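Local coordinates for protein ATPase BagA (Mycobacterium tuberculosis H37Rv, PDB 6BS3) that forms, with its partner BagB, a heterodimeric ATPase that hydrolyses ATP and mediates resistance to nitric oxide and to elevated glycerol, at residues 20-25 with 152-157; 39-44 with 158-163; 76-81 with 87-92. All coordinates share one frame; numbering follows the deposited sequence.

Interaction 1. Residues 20-25 with 152-157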
loop_
_atom_site.group_PDB
_atom_site.type_symbol
_atom_site.label_atom_id
_atom_site.label_comp_id
_atom_site.label_asym_id
_atom_site.label_seq_id
_atom_site.Cartn_x
_atom_site.Cartn_y
_atom_site.Cartn_z
ATOM N N GLY A 20 -14.635 13.839 23.386
ATOM C CA GLY A 20 -15.140 15.166 23.033
ATOM C C GLY A 20 -14.864 15.536 21.582
ATOM O O GLY A 20 -15.448 16.496 21.071
ATOM N N VAL A 21 -13.955 14.776 20.908
ATOM C CA VAL A 21 -13.562 14.956 19.500
ATOM C C VAL A 21 -14.775 14.676 18.573
ATOM O O VAL A 21 -15.434 13.639 18.707
ATOM C CB VAL A 21 -12.325 14.073 19.128
ATOM C CG1 VAL A 21 -12.094 14.018 17.619
ATOM C CG2 VAL A 21 -11.064 14.548 19.840
ATOM N N ARG A 22 -15.030 15.599 17.622
ATOM C CA ARG A 22 -16.099 15.514 16.617
ATOM C C ARG A 22 -15.549 15.028 15.278
ATOM O O ARG A 22 -16.306 14.475 14.475
ATOM C CB ARG A 22 -16.743 16.895 16.394
ATOM C CG ARG A 22 -17.331 17.585 17.644
ATOM C CD ARG A 22 -18.829 17.382 17.949
ATOM N NE ARG A 22 -19.678 16.989 16.814
ATOM C CZ ARG A 22 -19.943 17.762 15.769
ATOM N NH1 ARG A 22 -19.410 18.976 15.681
ATOM N NH2 ARG A 22 -20.697 17.309 14.776
ATOM N N LEU A 23 -14.251 15.282 15.003
ATOM C CA LEU A 23 -13.614 14.891 13.739
ATOM C C LEU A 23 -12.455 13.946 13.957
ATOM O O LEU A 23 -11.418 14.366 14.461
ATOM C CB LEU A 23 -13.177 16.129 12.907
ATOM C CG LEU A 23 -12.336 15.852 11.638
ATOM C CD1 LEU A 23 -13.116 15.027 10.615
ATOM C CD2 LEU A 23 -11.774 17.148 11.047
ATOM N N HIS A 24 -12.620 12.684 13.523
ATOM C CA HIS A 24 -11.584 11.653 13.655
ATOM C C HIS A 24 -10.971 11.358 12.311
ATOM O O HIS A 24 -11.685 10.976 11.390
ATOM C CB HIS A 24 -12.132 10.351 14.275
ATOM C CG HIS A 24 -12.653 10.529 15.666
ATOM N ND1 HIS A 24 -11.849 10.308 16.778
ATOM C CD2 HIS A 24 -13.883 10.899 16.085
ATOM C CE1 HIS A 24 -12.609 10.562 17.828
ATOM N NE2 HIS A 24 -13.839 10.924 17.459
ATOM N N LEU A 25 -9.651 11.545 12.187
ATOM C CA LEU A 25 -8.987 11.269 10.919
ATOM C C LEU A 25 -8.160 10.004 11.090
ATOM O O LEU A 25 -7.343 9.929 12.003
ATOM C CB LEU A 25 -8.127 12.471 10.463
ATOM C CG LEU A 25 -8.848 13.790 10.190
ATOM C CD1 LEU A 25 -7.947 14.976 10.524
ATOM C CD2 LEU A 25 -9.236 13.907 8.724
ATOM N N LYS A 152 -30.611 23.799 16.252
ATOM C CA LYS A 152 -29.239 24.309 16.447
ATOM C C LYS A 152 -28.313 23.277 17.117
ATOM O O LYS A 152 -27.334 23.652 17.783
ATOM C CB LYS A 152 -29.212 25.666 17.194
ATOM C CG LYS A 152 -29.652 26.865 16.367
ATOM C CD LYS A 152 -29.757 28.107 17.256
ATOM C CE LYS A 152 -29.776 29.403 16.481
ATOM N NZ LYS A 152 -31.119 29.705 15.924
ATOM N N LEU A 153 -28.626 21.972 16.920
ATOM C CA LEU A 153 -27.855 20.836 17.453
ATOM C C LEU A 153 -27.084 20.125 16.315
ATOM O O LEU A 153 -27.591 20.103 15.191
ATOM C CB LEU A 153 -28.783 19.840 18.187
ATOM C CG LEU A 153 -29.502 20.347 19.444
ATOM C CD1 LEU A 153 -30.691 19.470 19.784
ATOM C CD2 LEU A 153 -28.562 20.438 20.630
ATOM N N PRO A 154 -25.885 19.529 16.556
ATOM C CA PRO A 154 -25.159 18.867 15.445
ATOM C C PRO A 154 -25.913 17.699 14.820
ATOM O O PRO A 154 -26.469 16.871 15.537
ATOM C CB PRO A 154 -23.859 18.388 16.097
ATOM C CG PRO A 154 -23.719 19.208 17.335
ATOM C CD PRO A 154 -25.115 19.450 17.814
ATOM N N VAL A 155 -25.941 17.641 13.475
ATOM C CA VAL A 155 -26.564 16.551 12.702
ATOM C C VAL A 155 -25.844 15.233 13.070
ATOM O O VAL A 155 -26.492 14.242 13.394
ATOM C CB VAL A 155 -26.511 16.852 11.170
ATOM C CG1 VAL A 155 -26.808 15.607 10.330
ATOM C CG2 VAL A 155 -27.461 17.991 10.807
ATOM N N TYR A 156 -24.497 15.261 13.097
ATOM C CA TYR A 156 -23.700 14.086 13.469
ATOM C C TYR A 156 -23.056 14.234 14.840
ATOM O O TYR A 156 -22.622 15.324 15.208
ATOM C CB TYR A 156 -22.646 13.790 12.389
ATOM C CG TYR A 156 -23.262 13.377 11.068
ATOM C CD1 TYR A 156 -23.904 12.149 10.929
ATOM C CD2 TYR A 156 -23.236 14.229 9.965
ATOM C CE1 TYR A 156 -24.505 11.777 9.726
ATOM C CE2 TYR A 156 -23.831 13.864 8.757
ATOM C CZ TYR A 156 -24.468 12.633 8.642
ATOM O OH TYR A 156 -25.064 12.238 7.456
ATOM N N ASP A 157 -23.003 13.143 15.592
ATOM C CA ASP A 157 -22.317 13.092 16.887
ATOM C C ASP A 157 -20.811 13.067 16.674
ATOM O O ASP A 157 -20.073 13.588 17.502
ATOM C CB ASP A 157 -22.760 11.871 17.694
ATOM C CG ASP A 157 -24.197 12.026 18.106
ATOM O OD1 ASP A 157 -24.459 12.815 19.036
ATOM O OD2 ASP A 157 -25.066 11.410 17.460
#

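Interaction 2. Residues 39-44 with 158-163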
loop_
_atom_site.group_PDB
_atom_site.type_symbol
_atom_site.label_atom_id
_atom_site.label_comp_id
_atom_site.label_asym_id
_atom_site.label_seq_id
_atom_site.Cartn_x
_atom_site.Cartn_y
_atom_site.Cartn_z
ATOM N N ALA A 39 -14.173 2.247 9.657
ATOM C CA ALA A 39 -15.534 1.691 9.739
ATOM C C ALA A 39 -15.824 1.099 11.150
ATOM O O ALA A 39 -16.906 1.329 11.693
ATOM C CB ALA A 39 -15.735 0.624 8.683
ATOM N N ALA A 40 -14.861 0.370 11.744
ATOM C CA ALA A 40 -15.020 -0.199 13.097
ATOM C C ALA A 40 -15.099 0.923 14.157
ATOM O O ALA A 40 -15.864 0.800 15.103
ATOM C CB ALA A 40 -13.878 -1.161 13.413
ATOM N N LEU A 41 -14.319 2.024 13.972
ATOM C CA LEU A 41 -14.333 3.189 14.842
ATOM C C LEU A 41 -15.702 3.886 14.763
ATOM O O LEU A 41 -16.272 4.231 15.800
ATOM C CB LEU A 41 -13.163 4.165 14.520
ATOM C CG LEU A 41 -13.140 5.499 15.334
ATOM C CD1 LEU A 41 -13.155 5.241 16.837
ATOM C CD2 LEU A 41 -11.982 6.402 14.912
ATOM N N ALA A 42 -16.230 4.060 13.543
ATOM C CA ALA A 42 -17.543 4.675 13.271
ATOM C C ALA A 42 -18.641 3.904 13.986
ATOM O O ALA A 42 -19.489 4.528 14.619
ATOM C CB ALA A 42 -17.815 4.729 11.762
ATOM N N LEU A 43 -18.593 2.545 13.926
ATOM C CA LEU A 43 -19.540 1.646 14.605
ATOM C C LEU A 43 -19.464 1.827 16.100
ATOM O O LEU A 43 -20.504 1.861 16.755
ATOM C CB LEU A 43 -19.320 0.151 14.242
ATOM C CG LEU A 43 -19.716 -0.289 12.810
ATOM C CD1 LEU A 43 -19.126 -1.669 12.468
ATOM C CD2 LEU A 43 -21.253 -0.310 12.626
ATOM N N THR A 44 -18.238 1.967 16.641
ATOM C CA THR A 44 -17.999 2.129 18.079
ATOM C C THR A 44 -18.593 3.450 18.591
ATOM O O THR A 44 -19.226 3.456 19.630
ATOM C CB THR A 44 -16.488 2.012 18.418
ATOM O OG1 THR A 44 -15.954 0.820 17.849
ATOM C CG2 THR A 44 -16.237 1.994 19.899
ATOM N N ALA A 158 -20.364 12.472 15.557
ATOM C CA ALA A 158 -18.955 12.384 15.162
ATOM C C ALA A 158 -18.845 12.130 13.673
ATOM O O ALA A 158 -19.780 11.624 13.048
ATOM C CB ALA A 158 -18.233 11.266 15.934
ATOM N N ILE A 159 -17.692 12.487 13.113
ATOM C CA ILE A 159 -17.309 12.268 11.718
ATOM C C ILE A 159 -16.017 11.456 11.756
ATOM O O ILE A 159 -15.061 11.834 12.442
ATOM C CB ILE A 159 -17.097 13.603 10.929
ATOM C CG1 ILE A 159 -18.288 14.611 11.105
ATOM C CG2 ILE A 159 -16.755 13.352 9.442
ATOM C CD1 ILE A 159 -19.592 14.265 10.550
ATOM N N VAL A 160 -15.995 10.340 11.032
ATOM C CA VAL A 160 -14.804 9.497 10.937
ATOM C C VAL A 160 -14.349 9.527 9.481
ATOM O O VAL A 160 -15.121 9.208 8.576
ATOM C CB VAL A 160 -14.982 8.053 11.503
ATOM C CG1 VAL A 160 -13.664 7.269 11.424
ATOM C CG2 VAL A 160 -15.518 8.080 12.953
ATOM N N VAL A 161 -13.127 9.998 9.258
ATOM C CA VAL A 161 -12.572 10.071 7.921
ATOM C C VAL A 161 -11.557 8.946 7.722
ATOM O O VAL A 161 -10.612 8.807 8.513
ATOM C CB VAL A 161 -12.002 11.486 7.574
ATOM C CG1 VAL A 161 -11.500 11.557 6.133
ATOM C CG2 VAL A 161 -13.044 12.573 7.818
ATOM N N ASP A 162 -11.803 8.103 6.681
ATOM C CA ASP A 162 -10.892 7.089 6.165
ATOM C C ASP A 162 -10.011 8.020 5.290
ATOM O O ASP A 162 -10.380 8.405 4.180
ATOM C CB ASP A 162 -11.678 6.045 5.364
ATOM C CG ASP A 162 -10.909 5.011 4.561
ATOM O OD1 ASP A 162 -9.662 5.002 4.626
ATOM O OD2 ASP A 162 -11.552 4.228 3.852
ATOM N N ALA A 163 -8.931 8.515 5.898
ATOM C CA ALA A 163 -8.066 9.564 5.358
ATOM C C ALA A 163 -6.957 9.087 4.390
ATOM O O ALA A 163 -6.646 7.897 4.365
ATOM C CB ALA A 163 -7.457 10.344 6.530
#

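Interaction 3. Residues 76-81 with 87-92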
loop_
_atom_site.group_PDB
_atom_site.type_symbol
_atom_site.label_atom_id
_atom_site.label_comp_id
_atom_site.label_asym_id
_atom_site.label_seq_id
_atom_site.Cartn_x
_atom_site.Cartn_y
_atom_site.Cartn_z
ATOM N N GLU A 76 -25.198 11.242 1.654
ATOM C CA GLU A 76 -24.969 10.635 2.971
ATOM C C GLU A 76 -26.057 9.603 3.161
ATOM O O GLU A 76 -27.236 9.958 3.167
ATOM C CB GLU A 76 -24.989 11.686 4.077
ATOM C CG GLU A 76 -23.849 12.679 3.946
ATOM C CD GLU A 76 -24.123 14.050 4.523
ATOM O OE1 GLU A 76 -24.889 14.165 5.509
ATOM O OE2 GLU A 76 -23.534 15.017 3.998
ATOM N N LEU A 77 -25.682 8.316 3.209
ATOM C CA LEU A 77 -26.683 7.240 3.270
ATOM C C LEU A 77 -26.400 6.279 4.377
ATOM O O LEU A 77 -25.231 5.978 4.638
ATOM C CB LEU A 77 -26.733 6.467 1.916
ATOM C CG LEU A 77 -27.173 7.228 0.651
ATOM C CD1 LEU A 77 -26.624 6.575 -0.596
ATOM C CD2 LEU A 77 -28.692 7.372 0.569
ATOM N N LYS A 78 -27.448 5.796 5.039
ATOM C CA LYS A 78 -27.288 4.843 6.129
ATOM C C LYS A 78 -26.735 3.532 5.589
ATOM O O LYS A 78 -27.314 2.930 4.685
ATOM C CB LYS A 78 -28.621 4.604 6.840
ATOM C CG LYS A 78 -28.503 3.802 8.126
ATOM C CD LYS A 78 -29.870 3.454 8.692
ATOM C CE LYS A 78 -29.752 2.840 10.078
ATOM N NZ LYS A 78 -30.943 2.016 10.425
ATOM N N ILE A 79 -25.612 3.091 6.147
ATOM C CA ILE A 79 -24.984 1.855 5.701
ATOM C C ILE A 79 -24.930 0.788 6.789
ATOM O O ILE A 79 -24.792 -0.399 6.491
ATOM C CB ILE A 79 -23.556 2.108 5.179
ATOM C CG1 ILE A 79 -22.905 0.793 4.745
ATOM C CG2 ILE A 79 -22.717 2.799 6.242
ATOM C CD1 ILE A 79 -21.900 0.950 3.625
ATOM N N ALA A 80 -25.041 1.204 8.047
ATOM C CA ALA A 80 -24.985 0.250 9.151
ATOM C C ALA A 80 -25.679 0.704 10.436
ATOM O O ALA A 80 -25.644 1.879 10.803
ATOM C CB ALA A 80 -23.539 -0.129 9.444
ATOM N N THR A 81 -26.307 -0.256 11.104
ATOM C CA THR A 81 -27.001 -0.043 12.374
ATOM C C THR A 81 -25.965 -0.368 13.461
ATOM O O THR A 81 -25.390 -1.456 13.457
ATOM C CB THR A 81 -28.292 -0.913 12.477
ATOM O OG1 THR A 81 -29.266 -0.450 11.528
ATOM C CG2 THR A 81 -28.919 -0.890 13.874
ATOM N N GLN A 87 -26.492 4.704 14.492
ATOM C CA GLN A 87 -26.493 4.728 13.050
ATOM C C GLN A 87 -25.189 5.239 12.478
ATOM O O GLN A 87 -24.660 6.260 12.913
ATOM C CB GLN A 87 -27.669 5.592 12.580
ATOM C CG GLN A 87 -27.723 5.896 11.096
ATOM C CD GLN A 87 -28.998 6.608 10.750
ATOM O OE1 GLN A 87 -30.044 6.388 11.356
ATOM N NE2 GLN A 87 -28.946 7.463 9.752
ATOM N N VAL A 88 -24.702 4.531 11.461
ATOM C CA VAL A 88 -23.537 4.932 10.693
ATOM C C VAL A 88 -23.989 5.267 9.260
ATOM O O VAL A 88 -24.522 4.410 8.566
ATOM C CB VAL A 88 -22.377 3.901 10.721
ATOM C CG1 VAL A 88 -21.202 4.381 9.871
ATOM C CG2 VAL A 88 -21.930 3.616 12.155
ATOM N N ASN A 89 -23.780 6.521 8.849
ATOM C CA ASN A 89 -24.020 7.007 7.491
ATOM C C ASN A 89 -22.698 6.985 6.733
ATOM O O ASN A 89 -21.641 7.129 7.350
ATOM C CB ASN A 89 -24.574 8.434 7.505
ATOM C CG ASN A 89 -26.045 8.532 7.752
ATOM O OD1 ASN A 89 -26.707 7.541 8.021
ATOM N ND2 ASN A 89 -26.593 9.740 7.655
ATOM N N ALA A 90 -22.749 6.837 5.393
ATOM C CA ALA A 90 -21.550 6.820 4.553
ATOM C C ALA A 90 -21.523 7.970 3.576
ATOM O O ALA A 90 -22.545 8.290 2.968
ATOM C CB ALA A 90 -21.437 5.491 3.792
ATOM N N LEU A 91 -20.351 8.572 3.391
ATOM C CA LEU A 91 -20.183 9.598 2.367
ATOM C C LEU A 91 -18.930 9.346 1.508
ATOM O O LEU A 91 -17.817 9.611 1.946
ATOM C CB LEU A 91 -20.251 11.059 2.876
ATOM C CG LEU A 91 -20.102 12.140 1.750
ATOM C CD1 LEU A 91 -21.317 12.165 0.768
ATOM C CD2 LEU A 91 -19.836 13.512 2.339
ATOM N N ALA A 92 -19.121 8.815 0.294
ATOM C CA ALA A 92 -18.011 8.623 -0.651
ATOM C C ALA A 92 -17.955 9.954 -1.415
ATOM O O ALA A 92 -18.853 10.230 -2.222
ATOM C CB ALA A 92 -18.309 7.461 -1.602
#

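Interaction 1. Residues 20-25 with 152-157
Arg22 reaches across to the chain leading into strand 158-162 and binds its backbone carbonyls. Its NH2 donates to Tyr156 O at 2.8 Å; the oxygen lies somewhat out of the guanidinium plane, and the N-H···O angle is 145°. A second, weak bond runs from Arg22 NE to Asp157 O at 3.5 Å, and this oxygen does lie in the plane, at the edge of the group. Two successive carbonyls thus meet the NE-NH2 edge of one guanidinium, one of them weakly, while NH1 turns to Val145 O at the end of helix 130-146. An arginine suits the place because it can offer several N-H groups to carbonyls in different parts of the chain. The side chain gets there by folding: CG stands beside the backbone N (chi1 -57°), and further bends at chi2 and chi3 bring the guanidinium round. Asp157 makes no salt bridge with it: OD1 is 6.7 Å from Arg22 NE, and OD2 accepts from the backbone Lys51 N.

Across the two segments the packing is slight. Pro154 lays CB over one face of the guanidinium, 3.6 Å from Arg22 NH2, its rigid ring crossing the arginine at about a right angle. The arrangement fastens a connecting loop beside two neighbouring parallel strands, 23-28 and 158-162, at the start of each, in the central sheet of a P-loop NTPase fold.

Interaction 2. Residues 39-44 with 158-163
On the helix whose Leu41 and Ala42 pack against Val160, the carbonyl oxygen of Ala40 is gripped twice by Thr44. The backbone Thr44 N makes the regular helical bond to Ala40 O at 3.1 Å, and the hydroxyl Thr44 OG1 adds a shorter one to Ala40 O at 2.7 Å. The two donors come from opposite faces of the carbonyl plane. With its first torsion at -51°, Thr44 folds the hydroxyl back along its own helix, so a buried polar side chain is satisfied locally; OG1 is also hydrogen-bonded to Ser331 OG in helix 324-336.

Across the contact itself everything is apolar. Val160 points from the strand at the helix and divides its two methyls between two successive residues. CG1, anti to the backbone N (chi1 -177°), meets Leu41 CD2 at 4.0 Å, while CG2 sits over the backbone of the next residue, 4.0 Å from Ala42 CA, and lies 4.2 Å from Ala42 CB. Alanine suits this point, its single methyl letting the strand valine come down onto the helix backbone. Leucine beside it supplies a longer branch that reaches out to the other methyl and also touches His24. Val52 and Val26, on the strands flanking 158-162, continue the surface around Val160.

The polar link between the same helix and strand is made nearer the nucleotide, where Asp162 OD2 is bonded to the OG of Ser35, an ATP-binding residue at the start of this helix. No hydrogen bond joins 39-44 to 158-163, so this apolar seam behind that link rests on shape and on the exclusion of water.

Interaction 3. Residues 76-81 with 87-92
Leu77 and Ala90 exchange backbone bonds in both directions, Ala90 N to Leu77 O at 2.7 Å and Leu77 N to Ala90 O at 3.1 Å. Further along, Val88 O accepts from two consecutive amides, Ile79 N at 3.0 Å and Ala80 N at 3.3 Å; one oxygen thus takes two amides, the mark of the bulge. Val88 N answers with a bond to Ala80 O at 2.9 Å. The extra residue opposite Val88 shifts the register by one.

Around this ladder, Ile79 CG2 rests 3.9 Å from Ala90 CB, and Ile63 of helix 62-66 covers both residues. Val88 is compact enough to lie beneath helix 34-46, touching Ala42 and Leu43. On the opposite face Lys78, fully extended, lays its methylenes across Gln87 at about a right angle (CG to CG 3.7 Å). Gln87 NE2 holds Asn89 OD1 at 2.8 Å, which helps fix the rotation of that amide, and Asn89 ND2 bonds to Tyr156 OH. The same hydroxyl meets Glu76 OE1, while Glu76 OE2 forms a salt bridge with Arg147. The whole is an antiparallel beta hairpin with a classic bulge, strand 77-82 lying outermost on this side of the chain's sheet.

How the interactions relate
From the N terminus, the chain passes through 20-25 on the strand leading into the P-loop, then through 39-44 on the helix that follows it. Next come 76-81 and 87-92, whose pairing in interaction 3 closes a tight hairpin, with only five residues between the two segments. Only much later does 152-157 return to the first strand, closing interaction 1, and 158-163 then follows at once to meet the helix in interaction 2. Interactions 1 and 2 therefore cross, and the hairpin lies within both loops. His24 O bonds to Val161 N where strands 23-28 and 158-162 run side by side, and Leu43 packs on Ala80, so helix 34-46 spans sheet centre and hairpin.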